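Local atomic coordinates of aminoglycoside N(6')-acetyltransferase type 1 (Salmonella choleraesuis, PDB entry 2VBQ), a protein that transfers an acetyl group from acetyl-CoA to the 6'-amino group of aminoglycoside antibiotics such as tobramycin and amikacin, and so confers resistance to them. Residues A[36-39]-A[40-44]; A[26-29]-A[30-33]; A[120-123]-A[124-128]. All blocks are in the same frame, centred on the assembly; numbering follows the deposited sequence.

Contact 1. Residues A[36-39]-A[40-44]; sequences GLRK and QLWPG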
ATOM      1  N   GLY A  36       4.540   2.607 -25.025  1.00 13.33           N
ATOM      2  CA  GLY A  36       4.564   1.405 -25.888  1.00 13.61           C
ATOM      3  C   GLY A  36       4.747   0.105 -25.109  1.00 14.34           C
ATOM      4  O   GLY A  36       4.118  -0.923 -25.420  1.00 14.73           O
ATOM      5  N   LEU A  37       5.601   0.149 -24.087  1.00 13.61           N
ATOM      6  CA  LEU A  37       5.849  -0.993 -23.218  1.00 13.44           C
ATOM      7  C   LEU A  37       4.757  -1.209 -22.171  1.00 13.93           C
ATOM      8  O   LEU A  37       4.340  -2.339 -21.905  1.00 13.79           O
ATOM      9  CB  LEU A  37       7.206  -0.809 -22.520  1.00 12.47           C
ATOM     10  CG  LEU A  37       8.415  -1.107 -23.383  1.00 12.29           C
ATOM     11  CD1 LEU A  37       9.672  -0.459 -22.780  1.00 11.96           C
ATOM     12  CD2 LEU A  37       8.576  -2.654 -23.608  1.00 10.58           C
ATOM     13  N   ARG A  38       4.296  -0.110 -21.576  1.00 15.36           N
ATOM     14  CA  ARG A  38       3.278  -0.170 -20.527  1.00 16.19           C
ATOM     15  C   ARG A  38       1.982  -0.842 -20.994  1.00 16.94           C
ATOM     16  O   ARG A  38       1.321  -1.567 -20.238  1.00 15.92           O
ATOM     17  CB  ARG A  38       3.007   1.242 -20.000  1.00 16.59           C
ATOM     18  CG  ARG A  38       2.561   1.277 -18.546  1.00 19.33           C
ATOM     19  CD  ARG A  38       2.628   2.694 -18.126  1.00 22.92           C
ATOM     20  NE  ARG A  38       2.354   2.963 -16.722  1.00 24.45           N
ATOM     21  CZ  ARG A  38       1.232   3.512 -16.267  1.00 26.15           C
ATOM     22  NH1 ARG A  38       0.241   3.808 -17.105  1.00 24.97           N
ATOM     23  NH2 ARG A  38       1.103   3.761 -14.967  1.00 26.57           N
ATOM     24  N   LYS A  39       1.630  -0.618 -22.258  1.00 17.93           N
ATOM     25  CA  LYS A  39       0.425  -1.212 -22.820  1.00 19.06           C
ATOM     26  C   LYS A  39       0.576  -2.719 -22.998  1.00 19.10           C
ATOM     27  O   LYS A  39      -0.428  -3.441 -23.143  1.00 19.66           O
ATOM     28  CB  LYS A  39       0.064  -0.519 -24.141  1.00 18.99           C
ATOM     29  CG  LYS A  39      -0.434   0.895 -23.911  1.00 23.32           C
ATOM     30  CD  LYS A  39      -0.246   1.818 -25.116  1.00 25.92           C
ATOM     31  CE  LYS A  39      -1.420   2.767 -25.210  1.00 29.11           C
ATOM     32  NZ  LYS A  39      -0.992   4.199 -25.310  1.00 29.57           N
ATOM     33  N   GLN A  40       1.820  -3.199 -22.996  1.00 18.29           N
ATOM     34  CA  GLN A  40       2.057  -4.632 -23.052  1.00 18.71           C
ATOM     35  C   GLN A  40       2.068  -5.276 -21.664  1.00 19.49           C
ATOM     36  O   GLN A  40       1.680  -6.434 -21.516  1.00 19.44           O
ATOM     37  CB  GLN A  40       3.336  -4.963 -23.808  1.00 18.54           C
ATOM     38  CG  GLN A  40       3.342  -4.467 -25.246  1.00 17.67           C
ATOM     39  CD  GLN A  40       4.697  -4.657 -25.921  1.00 18.38           C
ATOM     40  OE1 GLN A  40       5.109  -5.798 -26.195  1.00 15.15           O
ATOM     41  NE2 GLN A  40       5.399  -3.533 -26.190  1.00 14.66           N
ATOM     42  N   LEU A  41       2.502  -4.540 -20.642  1.00 19.44           N
ATOM     43  CA  LEU A  41       2.403  -5.067 -19.289  1.00 21.07           C
ATOM     44  C   LEU A  41       0.922  -5.152 -18.870  1.00 22.58           C
ATOM     45  O   LEU A  41       0.476  -6.168 -18.305  1.00 22.51           O
ATOM     46  CB  LEU A  41       3.202  -4.236 -18.273  1.00 20.63           C
ATOM     47  CG  LEU A  41       3.053  -4.643 -16.796  1.00 20.41           C
ATOM     48  CD1 LEU A  41       3.488  -6.107 -16.548  1.00 20.98           C
ATOM     49  CD2 LEU A  41       3.812  -3.688 -15.889  1.00 19.96           C
ATOM     50  N   TRP A  42       0.185  -4.082 -19.165  1.00 23.67           N
ATOM     51  CA  TRP A  42      -1.210  -3.953 -18.788  1.00 26.00           C
ATOM     52  C   TRP A  42      -2.073  -3.754 -20.052  1.00 28.81           C
ATOM     53  O   TRP A  42      -2.483  -2.627 -20.351  1.00 28.59           O
ATOM     54  CB  TRP A  42      -1.371  -2.768 -17.810  1.00 24.37           C
ATOM     55  CG  TRP A  42      -0.742  -2.982 -16.451  1.00 22.52           C
ATOM     56  CD1 TRP A  42      -0.972  -4.029 -15.604  1.00 21.94           C
ATOM     57  CD2 TRP A  42       0.186  -2.109 -15.761  1.00 21.97           C
ATOM     58  NE1 TRP A  42      -0.230  -3.885 -14.456  1.00 21.79           N
ATOM     59  CE2 TRP A  42       0.483  -2.718 -14.516  1.00 21.33           C
ATOM     60  CE3 TRP A  42       0.814  -0.892 -16.087  1.00 20.67           C
ATOM     61  CZ2 TRP A  42       1.366  -2.144 -13.580  1.00 22.00           C
ATOM     62  CZ3 TRP A  42       1.710  -0.322 -15.158  1.00 21.82           C
ATOM     63  CH2 TRP A  42       1.968  -0.956 -13.916  1.00 21.83           C
ATOM     64  N   PRO A  43      -2.336  -4.847 -20.814  1.00 32.13           N
ATOM     65  CA  PRO A  43      -3.205  -4.680 -21.986  1.00 35.53           C
ATOM     66  C   PRO A  43      -4.617  -4.299 -21.531  1.00 38.86           C
ATOM     67  O   PRO A  43      -5.089  -4.810 -20.511  1.00 39.51           O
ATOM     68  CB  PRO A  43      -3.209  -6.066 -22.653  1.00 35.64           C
ATOM     69  CG  PRO A  43      -2.196  -6.894 -21.954  1.00 34.18           C
ATOM     70  CD  PRO A  43      -1.894  -6.241 -20.632  1.00 32.36           C
ATOM     71  N   GLY A  44      -5.257  -3.372 -22.243  1.00 42.13           N
ATOM     72  CA  GLY A  44      -6.641  -2.983 -21.938  1.00 46.21           C
ATOM     73  C   GLY A  44      -6.817  -1.988 -20.800  1.00 49.01           C
ATOM     74  O   GLY A  44      -7.934  -1.534 -20.545  1.00 49.58           O
TER

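Contact 2. Residues A[26-29]-A[30-33]; sequences MNKT and HLEH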
ATOM      1  N   MET A  26      12.605   8.299 -16.977  1.00 20.08           N
ATOM      2  CA  MET A  26      11.752   8.764 -18.047  1.00 22.22           C
ATOM      3  C   MET A  26      11.512  10.260 -17.998  1.00 23.08           C
ATOM      4  O   MET A  26      11.107  10.816 -16.967  1.00 23.17           O
ATOM      5  CB  MET A  26      10.403   8.083 -18.006  1.00 21.19           C
ATOM      6  CG  MET A  26       9.462   8.724 -19.008  1.00 23.81           C
ATOM      7  SD  MET A  26       7.903   7.938 -18.996  1.00 23.24           S
ATOM      8  CE  MET A  26       7.069   8.658 -17.542  1.00 20.08           C
ATOM      9  N   ASN A  27      11.745  10.896 -19.135  1.00 24.66           N
ATOM     10  CA  ASN A  27      11.434  12.300 -19.304  1.00 25.50           C
ATOM     11  C   ASN A  27      10.534  12.394 -20.542  1.00 26.14           C
ATOM     12  O   ASN A  27      10.142  11.360 -21.124  1.00 25.40           O
ATOM     13  CB  ASN A  27      12.735  13.137 -19.373  1.00 25.71           C
ATOM     14  CG  ASN A  27      13.670  12.726 -20.513  1.00 26.19           C
ATOM     15  OD1 ASN A  27      13.230  12.222 -21.546  1.00 28.07           O
ATOM     16  ND2 ASN A  27      14.970  12.965 -20.335  1.00 24.57           N
ATOM     17  N   LYS A  28      10.174  13.615 -20.926  1.00 26.22           N
ATOM     18  CA  LYS A  28       9.377  13.855 -22.116  1.00 26.89           C
ATOM     19  C   LYS A  28       9.862  13.051 -23.339  1.00 25.80           C
ATOM     20  O   LYS A  28       9.053  12.527 -24.115  1.00 25.43           O
ATOM     21  CB  LYS A  28       9.391  15.360 -22.441  1.00 27.91           C
ATOM     22  CG  LYS A  28       8.210  15.827 -23.285  1.00 32.78           C
ATOM     23  CD  LYS A  28       6.942  15.930 -22.439  1.00 39.13           C
ATOM     24  CE  LYS A  28       5.735  16.327 -23.280  1.00 42.58           C
ATOM     25  NZ  LYS A  28       5.848  17.697 -23.873  1.00 45.83           N
ATOM     26  N   THR A  29      11.178  12.950 -23.504  1.00 24.99           N
ATOM     27  CA  THR A  29      11.723  12.263 -24.673  1.00 25.04           C
ATOM     28  C   THR A  29      11.496  10.730 -24.695  1.00 23.45           C
ATOM     29  O   THR A  29      11.499  10.126 -25.765  1.00 23.62           O
ATOM     30  CB  THR A  29      13.202  12.644 -24.961  1.00 25.27           C
ATOM     31  OG1 THR A  29      14.067  12.092 -23.964  1.00 26.68           O
ATOM     32  CG2 THR A  29      13.374  14.161 -25.008  1.00 26.29           C
ATOM     33  N   HIS A  30      11.250  10.113 -23.536  1.00 21.88           N
ATOM     34  CA  HIS A  30      11.022   8.667 -23.490  1.00 20.71           C
ATOM     35  C   HIS A  30       9.570   8.286 -23.316  1.00 19.28           C
ATOM     36  O   HIS A  30       9.276   7.120 -23.059  1.00 17.49           O
ATOM     37  CB  HIS A  30      11.805   8.020 -22.349  1.00 21.24           C
ATOM     38  CG  HIS A  30      13.274   8.234 -22.430  1.00 24.61           C
ATOM     39  ND1 HIS A  30      13.941   9.097 -21.588  1.00 29.37           N
ATOM     40  CD2 HIS A  30      14.209   7.700 -23.249  1.00 27.84           C
ATOM     41  CE1 HIS A  30      15.230   9.081 -21.885  1.00 31.53           C
ATOM     42  NE2 HIS A  30      15.417   8.247 -22.893  1.00 29.91           N
ATOM     43  N   LEU A  31       8.670   9.270 -23.403  1.00 18.46           N
ATOM     44  CA  LEU A  31       7.253   9.028 -23.133  1.00 17.77           C
ATOM     45  C   LEU A  31       6.654   7.980 -24.052  1.00 16.88           C
ATOM     46  O   LEU A  31       5.910   7.117 -23.588  1.00 16.25           O
ATOM     47  CB  LEU A  31       6.418  10.305 -23.243  1.00 18.84           C
ATOM     48  CG  LEU A  31       6.220  11.211 -22.026  1.00 20.50           C
ATOM     49  CD1 LEU A  31       5.448  12.465 -22.471  1.00 22.86           C
ATOM     50  CD2 LEU A  31       5.486  10.487 -20.901  1.00 20.63           C
ATOM     51  N   GLU A  32       6.946   8.062 -25.350  1.00 16.27           N
ATOM     52  CA  GLU A  32       6.438   7.031 -26.312  1.00 16.27           C
ATOM     53  C   GLU A  32       7.044   5.633 -26.106  1.00 15.04           C
ATOM     54  O   GLU A  32       6.343   4.645 -26.227  1.00 15.38           O
ATOM     55  CB  GLU A  32       6.624   7.477 -27.764  1.00 16.65           C
ATOM     56  CG  GLU A  32       5.729   8.660 -28.157  1.00 20.90           C
ATOM     57  CD  GLU A  32       6.264   9.998 -27.675  1.00 26.86           C
ATOM     58  OE1 GLU A  32       7.411  10.074 -27.158  1.00 29.18           O
ATOM     59  OE2 GLU A  32       5.519  10.997 -27.823  1.00 32.96           O
ATOM     60  N   HIS A  33       8.339   5.564 -25.791  1.00 14.70           N
ATOM     61  CA  HIS A  33       8.973   4.298 -25.422  1.00 14.42           C
ATOM     62  C   HIS A  33       8.227   3.655 -24.247  1.00 13.52           C
ATOM     63  O   HIS A  33       7.901   2.460 -24.277  1.00 12.81           O
ATOM     64  CB  HIS A  33      10.423   4.494 -25.005  1.00 14.20           C
ATOM     65  CG  HIS A  33      11.352   4.882 -26.110  1.00 15.03           C
ATOM     66  ND1 HIS A  33      11.250   4.380 -27.390  1.00 18.42           N
ATOM     67  CD2 HIS A  33      12.442   5.684 -26.107  1.00 15.87           C
ATOM     68  CE1 HIS A  33      12.220   4.885 -28.135  1.00 16.66           C
ATOM     69  NE2 HIS A  33      12.962   5.669 -27.378  1.00 18.05           N
TER
HETATM   70  O   HOH W   1       9.877   7.900 -26.742  1.00 18.45           O

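Contact 3. Residues A[120-123]-A[124-128]; sequences VQRW and GTNKG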
ATOM      1  N   VAL A 120      15.597   1.970  -9.550  1.00 12.42           N
ATOM      2  CA  VAL A 120      14.517   2.305  -8.584  1.00 11.91           C
ATOM      3  C   VAL A 120      15.094   2.475  -7.167  1.00 12.45           C
ATOM      4  O   VAL A 120      14.776   3.449  -6.475  1.00 11.62           O
ATOM      5  CB  VAL A 120      13.391   1.209  -8.543  1.00 12.57           C
ATOM      6  CG1 VAL A 120      12.454   1.406  -7.309  1.00  9.84           C
ATOM      7  CG2 VAL A 120      12.596   1.168  -9.852  1.00  9.98           C
ATOM      8  N   GLN A 121      15.891   1.494  -6.733  1.00 13.22           N
ATOM      9  CA  GLN A 121      16.593   1.549  -5.433  1.00 15.43           C
ATOM     10  C   GLN A 121      17.447   2.800  -5.242  1.00 15.35           C
ATOM     11  O   GLN A 121      17.370   3.460  -4.186  1.00 15.61           O
ATOM     12  CB  GLN A 121      17.445   0.288  -5.199  1.00 15.52           C
ATOM     13  CG  GLN A 121      17.995   0.200  -3.757  1.00 17.78           C
ATOM     14  CD  GLN A 121      18.804  -1.054  -3.503  1.00 19.45           C
ATOM     15  OE1 GLN A 121      18.468  -2.138  -3.977  1.00 23.49           O
ATOM     16  NE2 GLN A 121      19.886  -0.909  -2.751  1.00 25.29           N
ATOM     17  N   ARG A 122      18.253   3.116  -6.256  1.00 15.35           N
ATOM     18  CA  ARG A 122      19.111   4.313  -6.297  1.00 16.60           C
ATOM     19  C   ARG A 122      18.254   5.586  -6.124  1.00 15.87           C
ATOM     20  O   ARG A 122      18.523   6.432  -5.267  1.00 14.31           O
ATOM     21  CB  ARG A 122      19.884   4.331  -7.633  1.00 16.47           C
ATOM     22  CG  ARG A 122      20.953   5.433  -7.835  1.00 18.58           C
ATOM     23  CD  ARG A 122      21.569   5.356  -9.262  1.00 20.26           C
ATOM     24  NE  ARG A 122      21.920   3.958  -9.574  1.00 27.79           N
ATOM     25  CZ  ARG A 122      21.586   3.262 -10.669  1.00 26.79           C
ATOM     26  NH1 ARG A 122      20.904   3.818 -11.675  1.00 28.50           N
ATOM     27  NH2 ARG A 122      21.957   1.988 -10.758  1.00 23.57           N
ATOM     28  N   TRP A 123      17.191   5.693  -6.924  1.00 14.57           N
ATOM     29  CA  TRP A 123      16.241   6.788  -6.809  1.00 13.97           C
ATOM     30  C   TRP A 123      15.639   6.897  -5.375  1.00 13.97           C
ATOM     31  O   TRP A 123      15.628   7.988  -4.756  1.00 13.44           O
ATOM     32  CB  TRP A 123      15.139   6.639  -7.886  1.00 12.97           C
ATOM     33  CG  TRP A 123      14.101   7.717  -7.860  1.00 12.56           C
ATOM     34  CD1 TRP A 123      14.285   9.045  -8.165  1.00 11.53           C
ATOM     35  CD2 TRP A 123      12.718   7.564  -7.536  1.00 12.00           C
ATOM     36  NE1 TRP A 123      13.101   9.717  -8.036  1.00 12.54           N
ATOM     37  CE2 TRP A 123      12.123   8.835  -7.645  1.00 13.82           C
ATOM     38  CE3 TRP A 123      11.924   6.476  -7.147  1.00 13.08           C
ATOM     39  CZ2 TRP A 123      10.765   9.056  -7.372  1.00 12.92           C
ATOM     40  CZ3 TRP A 123      10.574   6.686  -6.893  1.00 11.83           C
ATOM     41  CH2 TRP A 123      10.000   7.978  -7.016  1.00 11.52           C
ATOM     42  N   GLY A 124      15.154   5.785  -4.848  1.00 13.41           N
ATOM     43  CA  GLY A 124      14.537   5.812  -3.523  1.00 14.07           C
ATOM     44  C   GLY A 124      15.541   6.108  -2.408  1.00 15.74           C
ATOM     45  O   GLY A 124      15.230   6.824  -1.431  1.00 14.16           O
ATOM     46  N   THR A 125      16.745   5.550  -2.543  1.00 15.61           N
ATOM     47  CA  THR A 125      17.823   5.815  -1.591  1.00 18.30           C
ATOM     48  C   THR A 125      18.190   7.295  -1.582  1.00 18.68           C
ATOM     49  O   THR A 125      18.317   7.899  -0.510  1.00 19.02           O
ATOM     50  CB  THR A 125      19.055   4.903  -1.858  1.00 18.26           C
ATOM     51  OG1 THR A 125      18.676   3.552  -1.553  1.00 21.17           O
ATOM     52  CG2 THR A 125      20.283   5.299  -1.002  1.00 19.12           C
ATOM     53  N   ASN A 126      18.308   7.895  -2.760  1.00 19.25           N
ATOM     54  CA  ASN A 126      18.627   9.322  -2.832  1.00 21.00           C
ATOM     55  C   ASN A 126      17.513  10.245  -2.288  1.00 21.26           C
ATOM     56  O   ASN A 126      17.774  11.402  -1.910  1.00 20.94           O
ATOM     57  CB  ASN A 126      19.005   9.711  -4.263  1.00 21.77           C
ATOM     58  CG  ASN A 126      20.440   9.355  -4.605  1.00 26.26           C
ATOM     59  OD1 ASN A 126      20.825   9.337  -5.779  1.00 29.18           O
ATOM     60  ND2 ASN A 126      21.249   9.069  -3.576  1.00 31.47           N
ATOM     61  N   LYS A 127      16.286   9.718  -2.282  1.00 20.63           N
ATOM     62  CA  LYS A 127      15.109  10.345  -1.672  1.00 21.40           C
ATOM     63  C   LYS A 127      14.932  10.046  -0.173  1.00 20.58           C
ATOM     64  O   LYS A 127      13.899  10.360   0.417  1.00 21.64           O
ATOM     65  CB  LYS A 127      13.863   9.898  -2.443  1.00 20.73           C
ATOM     66  CG  LYS A 127      13.318  10.948  -3.378  1.00 25.02           C
ATOM     67  CD  LYS A 127      14.178  11.245  -4.554  1.00 30.10           C
ATOM     68  CE  LYS A 127      13.375  12.036  -5.592  1.00 31.14           C
ATOM     69  NZ  LYS A 127      12.535  13.088  -4.976  1.00 32.40           N
ATOM     70  N   GLY A 128      15.933   9.423   0.439  1.00 20.69           N
ATOM     71  CA  GLY A 128      15.882   9.087   1.853  1.00 19.78           C
ATOM     72  C   GLY A 128      14.971   7.940   2.253  1.00 19.79           C
ATOM     73  O   GLY A 128      14.525   7.877   3.411  1.00 19.27           O
TER
HETATM   74  O   HOH W   2      20.330   1.396  -1.576  1.00 29.94           O

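Contact 1. Residues A[36-39]-A[40-44]
Arg38 and Trp42 meet one turn apart where helix 31-41 ends. The Arg38 chain is extended, with CG opposite the backbone N (chi1 -151°), and runs past the indole. Arg38 NE lies 3.7 Å from Trp42 CZ3, at the rim of the ring and near its plane. The indole edge in turn faces one side of the guanidinium, and the two planes are nearly perpendicular, 84° apart. Trp42 N still closes the last turn on Arg38 O, at 3.0 Å. Leu41 CD2 lies over one face of the indole.

On another side of the helix, Gln40 lies back along it, its CG beside its own N and its chain extended beyond. Gln40 NE2 reaches Gly36 O at 3.0 Å. The bond is almost straight at hydrogen (175°), but NE2 approaches from above the carbonyl plane. Leu37 O accepts from both Gln40 N (2.9 Å) and Leu41 N (3.1 Å).

The guanidinium also forms salt bridges to Asp79 and Asp53. Arg38, Leu41 and Trp42 all touch the bound bisubstrate analogue, and Trp42 is a substrate-binding residue. The arginine, held by two carboxylates, probably keeps a fixed place beside the Trp42 indole at the edge of the pocket.

Contact 2. Residues A[26-29]-A[30-33]
Asn27 OD1 is gripped by two groups of Thr29 and lies 3.2 Å from His30 ND1. The hydroxyl Thr29 OG1 donates to Asn27 OD1 at 2.6 Å, tilted 18° from the carbonyl plane. Thr29 N adds a weak bond to Asn27 OD1 at 2.9 Å. Both Asn27 and Thr29 carry their polar group between the backbone N and the carbonyl carbon, with chi1 of 59° and 71°. The amide therefore folds back over the turn, and the hydroxyl points to meet it. The Asn27 amide and the His30 ring are close to parallel. Thr29 OG1 lies over one face of that ring, offset toward its rim.

The backbone turns tightly here. His30 N bonds to Asn27 O at 2.9 Å, from above the carbonyl plane. Leu31 N reaches Lys28 O in a weak bond. His30 holds the N-cap position of helix 31-41. A water continues the network into the first turn: it donates to Thr29 O at 2.9 Å and accepts from His33 N at 3.0 Å. Its bond to Glu32 OE1 is weak.

The other side is apolar. Leu31 CD2 meets Met26 SD at 4.0 Å, while Leu31 CD1 rests against the bent aliphatic chain of Lys28, 3.8 Å from CD.

This is the turn from strand 21-25 into helix 31-41. Met26 pairs through its backbone with Ser65 of strand 63-70, and its side chain touches Ile57 of helix 47-59. Leu31 and Lys28 both pack on Leu58 of that helix, and His30 lies on Ile67 of strand 63-70.

Contact 3. Residues A[120-123]-A[124-128]
Trp123 and Lys127 face each other at the C-terminal end of helix 112-126, which closes with a Schellman motif. This helix is the crossover of a beta-alpha-beta unit between strands 95-103 and 131-136. Gly128 is the C-prime residue; Gly128 N bonds to Thr125 O at 3.0 Å, and Cys129 N bonds to Gly124 O.

The tight side faces the sheet. Val120 is buried against Leu98 and Phe66, and Gly124 is buried too. Gly124 N bonds to Val120 O at 2.9 Å. Trp123 swings its CG opposite the backbone N (chi1 180°), which sends the indole onto Ala80 and Ile82 of strand 73-83. The aliphatic part of Lys127, bent at chi2 and chi4, crosses this ring. Lys127 CD lies over one face, and Lys127 CE comes within 3.4 Å of Trp123 NE1.

Away from the sheet the contact is more polar and more open: Arg122, Thr125 and Asn126 are exposed. Beside the second subunit, Gln121 and Thr125 pack on its Cys165. Gln121 O accepts from Thr125 N at 2.7 Å and from Thr125 OG1 at 2.9 Å. A water accepts from Gln121 NE2 at 2.6 Å and donates to Thr125 OG1 at 2.7 Å.

Along the chain the order is contact 2, contact 1, contact 3. Contacts 2 and 1 adjoin only through helix 31-41: residues 26-33 lead into it and residues 36-44 lead out, with centres about 15 Å apart. Contact 3 lies at the end of helix 112-126. Its centre is about 25 Å from that of contact 1, on the opposite side of the chain's centre, and about 20 Å from that of contact 2. It touches neither. All three pack side chains on the central mixed sheet of this GNAT-family enzyme. Contact 1 borders the bound bisubstrate analogue; the nearest side chains of contacts 2 and 3 are each about 11 Å from it. Contact 3 meets the second subunit of the homodimer.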